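Local structure of conserved hypothetical protein (Pseudomonas aeruginosa, 1YLL) at residues Tyr14-Trp19 with Ser25-Ala30; Trp42-Ala47 with His166-Ala171; Arg109-Ile114 with Cys191-Asp196; Ile65-Leu68 with Gly72-Leu75; Leu124-Val129 with Leu143-Gln148. The protein is of unknown function but belongs to the HutD family of the cupin clan and probably has a two-domain bicupin architecture. All blocks are in the same frame, centred on the assembly; numbering follows the deposited sequence.

Interaction 1: residues Tyr14-Trp19 with Ser25-Ala30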
# COMPACT_ATOMS: atom_id res chain seq x y z
N TYR D 14 4.84 -21.79 -15.00
CA TYR D 14 5.91 -22.70 -14.60
C TYR D 14 6.10 -23.81 -15.62
O TYR D 14 5.13 -24.37 -16.16
CB TYR D 14 5.59 -23.33 -13.26
CG TYR D 14 5.51 -22.39 -12.08
CD1 TYR D 14 4.87 -22.79 -10.91
CD2 TYR D 14 6.04 -21.09 -12.14
CE1 TYR D 14 4.72 -21.91 -9.82
CE2 TYR D 14 5.91 -20.22 -11.05
CZ TYR D 14 5.24 -20.63 -9.91
OH TYR D 14 5.00 -19.79 -8.87
N PRO D 15 7.34 -24.14 -15.93
CA PRO D 15 7.58 -25.21 -16.89
C PRO D 15 7.35 -26.51 -16.13
O PRO D 15 7.35 -26.53 -14.89
CB PRO D 15 9.03 -25.00 -17.26
CG PRO D 15 9.62 -24.51 -15.96
CD PRO D 15 8.61 -23.57 -15.42
N ARG D 16 7.14 -27.61 -16.85
CA ARG D 16 6.94 -28.90 -16.18
C ARG D 16 7.81 -29.93 -16.82
O ARG D 16 7.82 -30.05 -18.06
CB ARG D 16 5.49 -29.36 -16.29
CG ARG D 16 5.23 -30.76 -15.73
CD ARG D 16 3.77 -31.19 -15.97
NE ARG D 16 3.45 -32.51 -15.40
CZ ARG D 16 3.63 -33.68 -16.03
NH1 ARG D 16 4.13 -33.71 -17.26
NH2 ARG D 16 3.31 -34.84 -15.44
N MSE D 17 8.53 -30.68 -15.99
CA MSE D 17 9.41 -31.70 -16.46
C MSE D 17 9.10 -33.07 -15.82
O MSE D 17 9.31 -33.29 -14.64
CB MSE D 17 10.88 -31.31 -16.20
CG MSE D 17 11.86 -32.42 -16.51
SE MSE D 17 12.20 -32.77 -18.40
CE MSE D 17 10.48 -33.25 -19.05
N PRO D 18 8.57 -33.99 -16.62
CA PRO D 18 8.25 -35.33 -16.11
C PRO D 18 9.50 -36.07 -15.63
O PRO D 18 10.57 -35.96 -16.22
CB PRO D 18 7.63 -36.03 -17.32
CG PRO D 18 7.01 -34.90 -18.10
CD PRO D 18 7.97 -33.77 -17.96
N TRP D 19 9.40 -36.80 -14.53
CA TRP D 19 10.55 -37.56 -14.06
C TRP D 19 10.74 -38.76 -14.99
O TRP D 19 9.77 -39.40 -15.39
CB TRP D 19 10.29 -38.09 -12.67
CG TRP D 19 10.04 -37.07 -11.63
CD1 TRP D 19 10.22 -35.72 -11.73
CD2 TRP D 19 9.60 -37.34 -10.30
NE1 TRP D 19 9.90 -35.13 -10.52
CE2 TRP D 19 9.52 -36.10 -9.63
CE3 TRP D 19 9.25 -38.51 -9.61
CZ2 TRP D 19 9.11 -35.99 -8.30
CZ3 TRP D 19 8.84 -38.40 -8.28
CH2 TRP D 19 8.78 -37.15 -7.64
N SER D 25 6.60 -35.41 -11.52
CA SER D 25 7.10 -34.36 -12.39
C SER D 25 7.49 -33.18 -11.53
O SER D 25 7.07 -33.08 -10.38
CB SER D 25 6.02 -33.93 -13.39
OG SER D 25 4.87 -33.48 -12.72
N THR D 26 8.30 -32.30 -12.08
CA THR D 26 8.71 -31.15 -11.32
C THR D 26 8.49 -29.88 -12.09
O THR D 26 8.77 -29.81 -13.28
CB THR D 26 10.18 -31.24 -10.95
OG1 THR D 26 10.36 -32.37 -10.08
CG2 THR D 26 10.61 -29.98 -10.18
N GLU D 27 7.98 -28.87 -11.38
CA GLU D 27 7.78 -27.54 -11.97
C GLU D 27 8.75 -26.57 -11.27
O GLU D 27 8.55 -26.23 -10.11
CB GLU D 27 6.34 -27.05 -11.76
CG GLU D 27 5.29 -27.83 -12.56
CD GLU D 27 3.89 -27.24 -12.45
OE1 GLU D 27 3.63 -26.43 -11.53
OE2 GLU D 27 3.03 -27.60 -13.27
N GLU D 28 9.80 -26.14 -11.96
CA GLU D 28 10.77 -25.22 -11.36
C GLU D 28 10.22 -23.83 -11.32
O GLU D 28 9.82 -23.27 -12.35
CB GLU D 28 12.11 -25.23 -12.12
CG GLU D 28 13.14 -24.25 -11.52
CD GLU D 28 14.56 -24.46 -12.05
OE1 GLU D 28 15.25 -23.46 -12.32
OE2 GLU D 28 15.00 -25.62 -12.18
N ILE D 29 10.20 -23.26 -10.13
CA ILE D 29 9.70 -21.90 -9.97
C ILE D 29 10.81 -20.90 -10.25
O ILE D 29 10.62 -19.93 -11.00
CB ILE D 29 9.19 -21.70 -8.52
CG1 ILE D 29 7.99 -22.64 -8.28
CG2 ILE D 29 8.79 -20.23 -8.29
CD1 ILE D 29 7.51 -22.63 -6.84
N ALA D 30 11.98 -21.14 -9.66
CA ALA D 30 13.09 -20.22 -9.82
C ALA D 30 14.41 -20.81 -9.34
O ALA D 30 14.43 -21.78 -8.58
CB ALA D 30 12.77 -18.96 -9.00
O HOH W 1 3.30 -36.04 -12.96
O HOH W 2 2.42 -30.95 -12.77

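Interaction 2: residues Trp42-Ala47 with His166-Ala171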
# COMPACT_ATOMS: atom_id res chain seq x y z
N TRP D 42 20.60 -22.21 -5.45
CA TRP D 42 19.35 -22.56 -4.78
C TRP D 42 18.31 -22.72 -5.89
O TRP D 42 18.44 -22.15 -6.98
CB TRP D 42 18.90 -21.53 -3.72
CG TRP D 42 18.75 -20.12 -4.20
CD1 TRP D 42 19.62 -19.09 -3.96
CD2 TRP D 42 17.68 -19.58 -4.97
NE1 TRP D 42 19.15 -17.94 -4.53
CE2 TRP D 42 17.96 -18.21 -5.17
CE3 TRP D 42 16.50 -20.12 -5.52
CZ2 TRP D 42 17.11 -17.35 -5.90
CZ3 TRP D 42 15.66 -19.27 -6.24
CH2 TRP D 42 15.97 -17.91 -6.43
N ARG D 43 17.32 -23.55 -5.61
CA ARG D 43 16.26 -23.81 -6.54
C ARG D 43 14.97 -24.03 -5.77
O ARG D 43 14.96 -24.73 -4.74
CB ARG D 43 16.56 -25.06 -7.34
CG ARG D 43 15.51 -25.47 -8.33
CD ARG D 43 16.09 -26.56 -9.21
NE ARG D 43 15.08 -27.28 -9.98
CZ ARG D 43 14.39 -28.33 -9.54
NH1 ARG D 43 13.51 -28.91 -10.35
NH2 ARG D 43 14.53 -28.77 -8.31
N LEU D 44 13.88 -23.44 -6.26
CA LEU D 44 12.57 -23.58 -5.63
C LEU D 44 11.68 -24.28 -6.65
O LEU D 44 11.70 -23.94 -7.85
CB LEU D 44 11.99 -22.19 -5.33
CG LEU D 44 11.41 -21.69 -4.01
CD1 LEU D 44 10.03 -21.06 -4.28
CD2 LEU D 44 11.38 -22.77 -2.93
N SER D 45 10.89 -25.24 -6.22
CA SER D 45 10.05 -25.94 -7.19
C SER D 45 8.85 -26.59 -6.52
O SER D 45 8.78 -26.70 -5.29
CB SER D 45 10.87 -27.06 -7.85
OG SER D 45 11.35 -27.99 -6.85
N ILE D 46 7.91 -27.02 -7.37
CA ILE D 46 6.73 -27.75 -6.93
C ILE D 46 6.84 -29.09 -7.64
O ILE D 46 7.13 -29.13 -8.83
CB ILE D 46 5.43 -27.12 -7.40
CG1 ILE D 46 5.19 -25.80 -6.72
CG2 ILE D 46 4.26 -28.08 -7.12
CD1 ILE D 46 4.15 -25.02 -7.54
N ALA D 47 6.64 -30.19 -6.95
CA ALA D 47 6.72 -31.47 -7.64
C ALA D 47 5.41 -32.22 -7.44
O ALA D 47 4.68 -31.98 -6.48
CB ALA D 47 7.89 -32.30 -7.13
N HIS D 166 -0.47 -20.56 -5.89
CA HIS D 166 0.83 -21.04 -6.36
C HIS D 166 1.73 -20.03 -7.03
O HIS D 166 2.79 -20.40 -7.53
CB HIS D 166 0.70 -22.31 -7.22
CG HIS D 166 0.22 -23.50 -6.45
ND1 HIS D 166 0.25 -24.78 -6.96
CD2 HIS D 166 -0.32 -23.59 -5.21
CE1 HIS D 166 -0.26 -25.61 -6.06
NE2 HIS D 166 -0.61 -24.91 -4.99
N ASP D 167 1.33 -18.76 -7.04
CA ASP D 167 2.21 -17.73 -7.61
C ASP D 167 3.32 -17.48 -6.57
O ASP D 167 3.16 -17.77 -5.39
CB ASP D 167 1.48 -16.41 -7.84
CG ASP D 167 0.49 -16.47 -9.01
OD1 ASP D 167 -0.27 -15.48 -9.17
OD2 ASP D 167 0.47 -17.47 -9.77
N CYS D 168 4.42 -16.88 -7.01
CA CYS D 168 5.53 -16.65 -6.11
C CYS D 168 6.28 -15.34 -6.36
O CYS D 168 6.74 -15.08 -7.46
CB CYS D 168 6.49 -17.83 -6.22
SG CYS D 168 7.94 -17.90 -5.07
N LEU D 169 6.39 -14.52 -5.34
CA LEU D 169 7.15 -13.30 -5.47
C LEU D 169 8.62 -13.69 -5.42
O LEU D 169 8.99 -14.55 -4.63
CB LEU D 169 6.89 -12.36 -4.31
CG LEU D 169 7.84 -11.17 -4.35
CD1 LEU D 169 7.10 -9.99 -4.96
CD2 LEU D 169 8.35 -10.82 -2.99
N CYS D 170 9.44 -13.10 -6.28
CA CYS D 170 10.88 -13.39 -6.22
C CYS D 170 11.57 -12.04 -6.15
O CYS D 170 11.48 -11.27 -7.10
CB CYS D 170 11.36 -14.15 -7.47
SG CYS D 170 13.19 -14.53 -7.46
N ALA D 171 12.22 -11.74 -5.02
CA ALA D 171 12.96 -10.49 -4.87
C ALA D 171 14.43 -10.81 -4.60
O ALA D 171 14.78 -11.52 -3.66
CB ALA D 171 12.39 -9.65 -3.72

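Interaction 3: residues Arg109-Ile114 with Cys191-Asp196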
# COMPACT_ATOMS: atom_id res chain seq x y z
N ARG D 109 1.31 -33.19 -4.09
CA ARG D 109 2.10 -32.14 -4.73
C ARG D 109 2.88 -31.59 -3.56
O ARG D 109 2.37 -31.48 -2.44
CB ARG D 109 1.24 -31.02 -5.32
CG ARG D 109 0.31 -31.50 -6.43
CD ARG D 109 -0.19 -30.31 -7.26
NE ARG D 109 0.81 -29.91 -8.25
CZ ARG D 109 0.82 -28.73 -8.88
NH1 ARG D 109 -0.12 -27.85 -8.61
NH2 ARG D 109 1.77 -28.45 -9.77
N ASP D 110 4.15 -31.26 -3.81
CA ASP D 110 4.96 -30.73 -2.74
C ASP D 110 5.66 -29.46 -3.20
O ASP D 110 5.61 -29.09 -4.38
CB ASP D 110 6.00 -31.75 -2.24
CG ASP D 110 6.92 -32.25 -3.32
OD1 ASP D 110 7.30 -31.49 -4.25
OD2 ASP D 110 7.31 -33.44 -3.21
N PHE D 111 6.25 -28.77 -2.23
CA PHE D 111 6.96 -27.53 -2.44
C PHE D 111 8.38 -27.83 -1.94
O PHE D 111 8.55 -28.30 -0.80
CB PHE D 111 6.26 -26.47 -1.59
CG PHE D 111 6.91 -25.14 -1.60
CD1 PHE D 111 6.94 -24.36 -2.77
CD2 PHE D 111 7.48 -24.64 -0.44
CE1 PHE D 111 7.53 -23.10 -2.76
CE2 PHE D 111 8.08 -23.37 -0.43
CZ PHE D 111 8.10 -22.61 -1.59
N ASN D 112 9.38 -27.53 -2.76
CA ASN D 112 10.76 -27.91 -2.44
C ASN D 112 11.73 -26.77 -2.50
O ASN D 112 11.72 -26.06 -3.48
CB ASN D 112 11.27 -28.91 -3.49
CG ASN D 112 10.84 -30.34 -3.22
OD1 ASN D 112 11.31 -30.96 -2.27
ND2 ASN D 112 9.96 -30.86 -4.07
N LEU D 113 12.58 -26.63 -1.47
CA LEU D 113 13.67 -25.65 -1.53
C LEU D 113 14.92 -26.54 -1.54
O LEU D 113 15.01 -27.43 -0.72
CB LEU D 113 13.75 -24.82 -0.24
CG LEU D 113 14.49 -23.47 -0.14
CD1 LEU D 113 15.20 -23.34 1.17
CD2 LEU D 113 15.40 -23.19 -1.31
N ILE D 114 15.83 -26.33 -2.48
CA ILE D 114 17.09 -27.09 -2.48
C ILE D 114 18.16 -26.01 -2.56
O ILE D 114 18.09 -25.16 -3.44
CB ILE D 114 17.15 -28.01 -3.71
CG1 ILE D 114 15.94 -28.96 -3.68
CG2 ILE D 114 18.50 -28.80 -3.76
CD1 ILE D 114 15.88 -29.92 -4.85
N CYS D 191 4.46 -19.36 2.01
CA CYS D 191 5.72 -19.87 2.53
C CYS D 191 6.75 -18.81 2.20
O CYS D 191 6.96 -18.47 1.01
CB CYS D 191 6.07 -21.19 1.89
SG CYS D 191 7.50 -21.97 2.75
N ALA D 192 7.35 -18.26 3.24
CA ALA D 192 8.35 -17.23 3.11
C ALA D 192 9.71 -17.92 3.15
O ALA D 192 10.06 -18.53 4.17
CB ALA D 192 8.23 -16.25 4.26
N VAL D 193 10.47 -17.79 2.06
CA VAL D 193 11.81 -18.39 1.97
C VAL D 193 12.82 -17.24 1.83
O VAL D 193 12.71 -16.44 0.91
CB VAL D 193 11.91 -19.31 0.75
CG1 VAL D 193 13.34 -19.86 0.61
CG2 VAL D 193 10.97 -20.49 0.93
N GLU D 194 13.80 -17.15 2.74
CA GLU D 194 14.77 -16.06 2.68
C GLU D 194 16.15 -16.68 2.57
O GLU D 194 16.44 -17.67 3.25
CB GLU D 194 14.63 -15.13 3.90
CG GLU D 194 13.20 -14.54 3.93
CD GLU D 194 12.76 -13.95 5.26
OE1 GLU D 194 11.58 -14.22 5.68
OE2 GLU D 194 13.56 -13.21 5.86
N LEU D 195 16.96 -16.11 1.69
CA LEU D 195 18.31 -16.60 1.45
C LEU D 195 19.29 -15.43 1.48
O LEU D 195 18.94 -14.30 1.15
CB LEU D 195 18.36 -17.25 0.06
CG LEU D 195 17.53 -18.55 -0.09
CD1 LEU D 195 16.86 -18.63 -1.45
CD2 LEU D 195 18.46 -19.73 0.08
N ASP D 196 20.50 -15.72 1.93
CA ASP D 196 21.59 -14.75 1.93
C ASP D 196 22.80 -15.49 1.42
O ASP D 196 22.95 -16.68 1.65
CB ASP D 196 21.84 -14.21 3.32
CG ASP D 196 20.98 -13.01 3.62
OD1 ASP D 196 21.03 -12.05 2.83
OD2 ASP D 196 20.28 -13.04 4.65

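Interaction 4: residues Ile65-Leu68 with Gly72-Leu75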
# COMPACT_ATOMS: atom_id res chain seq x y z
N ILE D 65 11.49 -29.91 2.28
CA ILE D 65 10.32 -30.23 1.47
C ILE D 65 9.06 -30.07 2.32
O ILE D 65 9.09 -30.27 3.53
CB ILE D 65 10.41 -31.70 0.99
CG1 ILE D 65 9.30 -32.02 -0.00
CG2 ILE D 65 10.38 -32.65 2.19
CD1 ILE D 65 9.68 -33.15 -0.90
N SER D 66 7.98 -29.66 1.66
CA SER D 66 6.69 -29.51 2.33
C SER D 66 5.57 -30.07 1.44
O SER D 66 5.54 -29.81 0.26
CB SER D 66 6.34 -28.03 2.57
OG SER D 66 7.25 -27.36 3.41
N VAL D 67 4.67 -30.86 2.01
CA VAL D 67 3.53 -31.31 1.23
C VAL D 67 2.59 -30.10 1.03
O VAL D 67 2.43 -29.29 1.95
CB VAL D 67 2.73 -32.41 1.95
CG1 VAL D 67 1.35 -32.60 1.26
CG2 VAL D 67 3.52 -33.71 1.94
N LEU D 68 2.01 -29.97 -0.16
CA LEU D 68 1.06 -28.89 -0.46
C LEU D 68 -0.38 -29.39 -0.55
O LEU D 68 -1.29 -28.83 0.07
CB LEU D 68 1.35 -28.25 -1.80
CG LEU D 68 2.60 -27.41 -1.95
CD1 LEU D 68 2.61 -26.86 -3.36
CD2 LEU D 68 2.58 -26.26 -0.90
N GLY D 72 -0.60 -36.86 2.00
CA GLY D 72 0.66 -36.77 2.70
C GLY D 72 1.62 -37.87 2.30
O GLY D 72 1.32 -38.70 1.42
N MSE D 73 2.76 -37.91 2.98
CA MSE D 73 3.81 -38.87 2.66
C MSE D 73 4.65 -39.17 3.90
O MSE D 73 4.57 -38.51 4.92
CB MSE D 73 4.74 -38.28 1.58
CG MSE D 73 5.44 -37.03 2.03
SE MSE D 73 6.66 -36.26 0.68
CE MSE D 73 7.21 -34.71 1.68
N ARG D 74 5.45 -40.21 3.79
CA ARG D 74 6.36 -40.58 4.85
C ARG D 74 7.69 -40.76 4.15
O ARG D 74 7.77 -41.50 3.17
CB ARG D 74 5.94 -41.92 5.51
CG ARG D 74 7.01 -42.44 6.48
CD ARG D 74 6.65 -43.81 7.09
NE ARG D 74 6.89 -44.95 6.20
CZ ARG D 74 5.94 -45.76 5.73
NH1 ARG D 74 4.67 -45.57 6.06
NH2 ARG D 74 6.26 -46.78 4.94
N LEU D 75 8.73 -40.08 4.63
CA LEU D 75 10.05 -40.21 4.02
C LEU D 75 10.94 -41.12 4.85
O LEU D 75 11.06 -40.92 6.07
CB LEU D 75 10.74 -38.83 3.88
CG LEU D 75 10.07 -37.90 2.86
CD1 LEU D 75 10.80 -36.56 2.84
CD2 LEU D 75 10.08 -38.55 1.46

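Interaction 5: residues Leu124-Val129 with Leu143-Gln148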
# COMPACT_ATOMS: atom_id res chain seq x y z
N LEU D 124 13.01 -20.74 6.21
CA LEU D 124 11.80 -21.12 5.52
C LEU D 124 10.70 -21.23 6.55
O LEU D 124 10.87 -21.95 7.56
CB LEU D 124 11.98 -22.45 4.78
CG LEU D 124 10.74 -22.94 4.01
CD1 LEU D 124 11.19 -23.75 2.75
CD2 LEU D 124 9.77 -23.78 4.89
N GLN D 125 9.58 -20.55 6.30
CA GLN D 125 8.48 -20.62 7.26
C GLN D 125 7.10 -20.47 6.62
O GLN D 125 6.89 -19.57 5.84
CB GLN D 125 8.63 -19.50 8.32
CG GLN D 125 7.51 -19.52 9.37
CD GLN D 125 7.71 -18.58 10.51
OE1 GLN D 125 8.52 -17.67 10.44
NE2 GLN D 125 6.95 -18.79 11.59
N TRP D 126 6.19 -21.37 6.95
CA TRP D 126 4.80 -21.28 6.47
C TRP D 126 4.08 -20.31 7.39
O TRP D 126 4.18 -20.42 8.60
CB TRP D 126 4.13 -22.66 6.56
CG TRP D 126 4.51 -23.51 5.41
CD1 TRP D 126 5.51 -24.49 5.38
CD2 TRP D 126 3.97 -23.47 4.10
NE1 TRP D 126 5.58 -25.04 4.15
CE2 TRP D 126 4.66 -24.44 3.33
CE3 TRP D 126 2.97 -22.71 3.49
CZ2 TRP D 126 4.38 -24.66 1.98
CZ3 TRP D 126 2.69 -22.93 2.15
CH2 TRP D 126 3.39 -23.89 1.41
N LEU D 127 3.39 -19.33 6.77
CA LEU D 127 2.66 -18.30 7.52
C LEU D 127 1.22 -18.25 7.03
O LEU D 127 0.98 -18.28 5.83
CB LEU D 127 3.32 -16.96 7.25
CG LEU D 127 4.79 -16.84 7.71
CD1 LEU D 127 5.45 -15.63 7.04
CD2 LEU D 127 4.83 -16.74 9.21
N ARG D 128 0.26 -18.16 7.96
CA ARG D 128 -1.14 -18.07 7.53
C ARG D 128 -1.48 -16.59 7.64
O ARG D 128 -1.46 -16.03 8.74
CB ARG D 128 -2.08 -18.86 8.43
CG ARG D 128 -3.51 -18.97 7.86
CD ARG D 128 -4.38 -19.88 8.73
NE ARG D 128 -5.65 -20.22 8.07
CZ ARG D 128 -6.84 -19.78 8.45
NH1 ARG D 128 -7.93 -20.17 7.80
NH2 ARG D 128 -6.95 -18.95 9.48
N VAL D 129 -1.76 -15.97 6.50
CA VAL D 129 -2.09 -14.55 6.46
C VAL D 129 -3.59 -14.39 6.74
O VAL D 129 -4.43 -14.76 5.93
CB VAL D 129 -1.75 -13.93 5.09
CG1 VAL D 129 -2.06 -12.44 5.12
CG2 VAL D 129 -0.27 -14.12 4.76
N LEU D 143 11.75 -15.25 -1.45
CA LEU D 143 10.85 -15.95 -2.34
C LEU D 143 9.59 -16.10 -1.48
O LEU D 143 9.64 -16.65 -0.37
CB LEU D 143 11.42 -17.33 -2.71
CG LEU D 143 12.79 -17.25 -3.39
CD1 LEU D 143 13.43 -18.64 -3.46
CD2 LEU D 143 12.59 -16.64 -4.76
N LEU D 144 8.46 -15.58 -1.94
CA LEU D 144 7.23 -15.67 -1.14
C LEU D 144 6.20 -16.43 -1.97
O LEU D 144 5.65 -15.90 -2.93
CB LEU D 144 6.74 -14.25 -0.78
CG LEU D 144 5.63 -14.10 0.26
CD1 LEU D 144 4.37 -14.72 -0.26
CD2 LEU D 144 6.03 -14.76 1.59
N PHE D 145 5.98 -17.69 -1.61
CA PHE D 145 5.10 -18.58 -2.35
C PHE D 145 3.71 -18.58 -1.75
O PHE D 145 3.58 -18.76 -0.56
CB PHE D 145 5.66 -19.99 -2.28
CG PHE D 145 4.77 -21.03 -2.93
CD1 PHE D 145 4.76 -21.20 -4.30
CD2 PHE D 145 3.97 -21.86 -2.13
CE1 PHE D 145 3.96 -22.18 -4.89
CE2 PHE D 145 3.16 -22.86 -2.71
CZ PHE D 145 3.16 -23.02 -4.07
N ALA D 146 2.67 -18.36 -2.56
CA ALA D 146 1.30 -18.38 -2.03
C ALA D 146 0.66 -19.73 -2.31
O ALA D 146 0.57 -20.11 -3.48
CB ALA D 146 0.46 -17.28 -2.70
N GLN D 147 0.25 -20.47 -1.29
CA GLN D 147 -0.41 -21.75 -1.57
C GLN D 147 -1.87 -21.45 -1.95
O GLN D 147 -2.44 -22.06 -2.85
CB GLN D 147 -0.39 -22.66 -0.36
CG GLN D 147 -1.07 -23.96 -0.70
CD GLN D 147 -1.24 -24.86 0.47
OE1 GLN D 147 -1.19 -24.43 1.63
NE2 GLN D 147 -1.47 -26.14 0.19
N GLN D 148 -2.45 -20.50 -1.23
CA GLN D 148 -3.84 -20.12 -1.50
C GLN D 148 -3.90 -18.72 -2.13
O GLN D 148 -2.98 -17.93 -2.01
CB GLN D 148 -4.63 -20.23 -0.20
CG GLN D 148 -4.65 -21.68 0.28
CD GLN D 148 -4.99 -21.86 1.73
OE1 GLN D 148 -5.65 -22.83 2.11
NE2 GLN D 148 -4.53 -20.94 2.56

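Interaction 1: residues Tyr14-Trp19 with Ser25-Ala30
Ser25 is met by Arg16 and Trp19: its CB lies over one face of the Arg16 guanidinium, while its backbone N and CA sit over a face of the indole. A water links the two polar ends, 2.8 Å from Arg16 NH2 and 3.0 Å from Ser25 OG. Thr26 and Met17, a selenomethionine, form an antiparallel hydrogen-bonded pair; the hydrogen bonds from Met17 N to Thr26 O and from Thr26 N to Met17 O are both 2.9 Å. The hydroxyl of Thr26 lies beside its own backbone N (chi1 -64°), where Trp19 NE1 reaches OG1 at 2.8 Å with the hydroxyl oxygen close to the indole plane and a nearly straight N-H...O angle of 169°. At Glu27 the main chain makes a CA-H...O contact, Glu27 CA to Pro15 O at 3.1 Å, and the carboxylate turns OE1 to the edge of the Tyr14 ring, 3.9 Å from CD1, the two planes 76° apart. Glu28 offers its carbonyl O to Pro15 CD, but its carboxylate is engaged by Arg31 and Arg43. Ile29 lays CG1 over a face of Tyr14, a CH-pi contact 3.9 Å from the ring centroid, and Tyr14 OH is hydrogen-bonded to His166 O. Two backbone hydrogen bonds, one indole-to-hydroxyl bond and a water bridge thus supply the polar grip on the short edge strand, and the Tyr14 ring adds apolar packing.

Interaction 2: residues Trp42-Ala47 with His166-Ala171
From Trp42 to Ile46 and from His166 to Cys170 the chain runs in nearly opposite directions, 163° apart, and the nearest alpha carbons, those of Ile46 and His166, are 9.0 Å from each other, so side chains alone bridge the gap. Three pairs do so in succession. Trp42 presents the CH2 corner of its indole to Cys170, whose SG lies near the ring plane at the edge, a loose approach of 4.5 Å between CH2 and SG. Next, Leu44 extends CD1 to within 3.9 Å of Cys168 SG; this sulfur is swung opposite its own backbone N (chi1 -175°), which carries it out from the strand to the leucine methyl. Last, Ile46 CD1 comes 4.0 Å from His166 ND1, the two side chains crossing at about a right angle and the methyl approaching the imidazole obliquely. Packing around the three pairs is completed by Leu143, which touches Trp42, Leu44 and Cys170, and by Phe145, which touches Ile46 and meets the His166 ring. The contact is therefore apolar apart from the imidazole, and lies deep inside the chain. It packs the six-stranded sheet holding 42-49 against the five-stranded sheet holding 168-171, which also takes in the N-terminal strand 6-9, an arrangement consistent with the interdomain core of a bicupin.

Interaction 3: residues Arg109-Ile114 with Cys191-Asp196
Phe111 and Cys191 make the tightest approach here, ring atom CE2 standing 3.5 Å from SG. The sulfur lies 4.7 Å from the ring centroid and 67° off its normal, an oblique sulfur-aromatic contact. The same CE2 is 3.8 Å from Cys191 CB, and at the ring edge, near its plane, lies a methyl of Val193, with CE2 4.3 Å from CG2. The other Val193 methyl serves a second partner: Leu113 and Val193 reach toward each other tip to tip, CG to CG1 at 3.9 Å. Phe111 can span the gap because its CG points opposite the backbone N (chi1 176°), carrying the ring outward from its strand. Beyond this first layer, Phe145 stacks on the Phe111 ring, which also touches Leu44 and Leu68, while Leu124 and Trp126 pack on Cys191. On the reverse side of its strand, Glu194 forms a salt bridge with Arg123 of the second subunit. Segments 109-114 and 191-196 run nearly parallel, their axes 10.2 Å apart at closest approach and their directions 9° apart, but they belong to different sheets: strand 108-115 lies between 42-49 and 62-69, and strand 187-197 between 141-146 and 120-129.

Interaction 4: residues Ile65-Leu68 with Gly72-Leu75
No ring, amide or guanidinium carries the contact of Ile65 and Val67 with Met73 and Leu75; the flat groups belong to neighbours, Phe91 and Phe93, each of which touches both Ile65 and Leu75. What meets across the gap is branched aliphatic carbon and the methyl of a selenomethionine. Met73 starts from the crowded position, with CG between its backbone N and carbonyl carbon (chi1 62°), and then runs out straight, which carries CE across to the facing strand. There the methyl is lodged between two residues, 3.8 Å from Ile65 CG1 and 3.8 Å from Val67 CG2. Ile65 and Met73 point at each other end to end, whereas Val67 and Met73 slide past one another in opposite senses, bringing Met73 CG 3.8 Å from Val67 CG2. The axes of segments 65-68 and 73-75 approach to 9.5 Å, their directions 166° apart. Their parent strands follow each other in the chain yet lie in different sheets: strand 62-69 pairs with 108-115 and 91-94, and strand 73-77 with 99-103 and 80-81. Two antiparallel sheets facing each other across an apolar interior are what a cupin barrel presents, here probably the N-terminal one. Farther along, Ile65 CG2 approaches Leu75 CD1 at 4.0 Å. At the turn end Val67 CG2 rests 4.3 Å from Gly72 CA, and Gly72 adopts a positive phi (125°) that suits a residue without a side chain.

Interaction 5: residues Leu124-Val129 with Leu143-Gln148
Trp126 leans toward Phe145 and Gln147 from two strands away: strand 187-197 lies between 120-129 and 141-146 in the sheet, and it is the indole, not CB, that reaches across. Beyond CB the indole turns to the backbone-N side of its residue (chi1 -80°), which brings the six-membered ring toward strand 141-146. On the pyrrole side NE1 is engaged by Ser66 OG in a hydrogen bond to the facing sheet, so the polar atom of this buried ring is satisfied and the swing of the indole is fixed. Along the opposite rim CZ3 lies 4.0 Å from Gln147 CB, which comes in at the indole edge near its plane, and 4.2 Å from Gln147 OE1. The Gln147 side chain passes at about a right angle to the tryptophan, with its amide 57° from the indole plane, and OE1 takes a hydrogen bond from Arg88. At the far corner CH2 reaches Phe145, 4.1 Å from CD2; it arrives at the edge of the phenyl ring, whereas CD2 lies obliquely to the indole. Leu68 touches all three of Trp126, Phe145 and Gln147. Leu124, at the start of the same strand, pairs with a strand of the second subunit, continuing the sheet across the interface. Through Ser66 and Leu68 the five-stranded sheet is joined to the six-stranded one, consistent with the face-to-face sheet packing of cupin-type proteins.

How the interactions relate
Starting at the N terminus, interaction 1 closes first, a short hairpin that finishes the edge of the six-stranded sheet. Interaction 2 then opens at 42-47 and closes only at 166-171, spanning most of the chain. Within that span interaction 4 closes a tight turn at 65-75, joining the six-stranded sheet to the four-stranded sheet of the same half. Interaction 3 opens at 109-114, before interaction 2 has closed, and ends at 191-196, so the two cross; both link the six-stranded sheet, through its neighbouring strands 42-49 and 108-115, to the five-stranded sheet. Interaction 5, at 124-148, lies within both of these long loops and ties two strands of the five-stranded sheet.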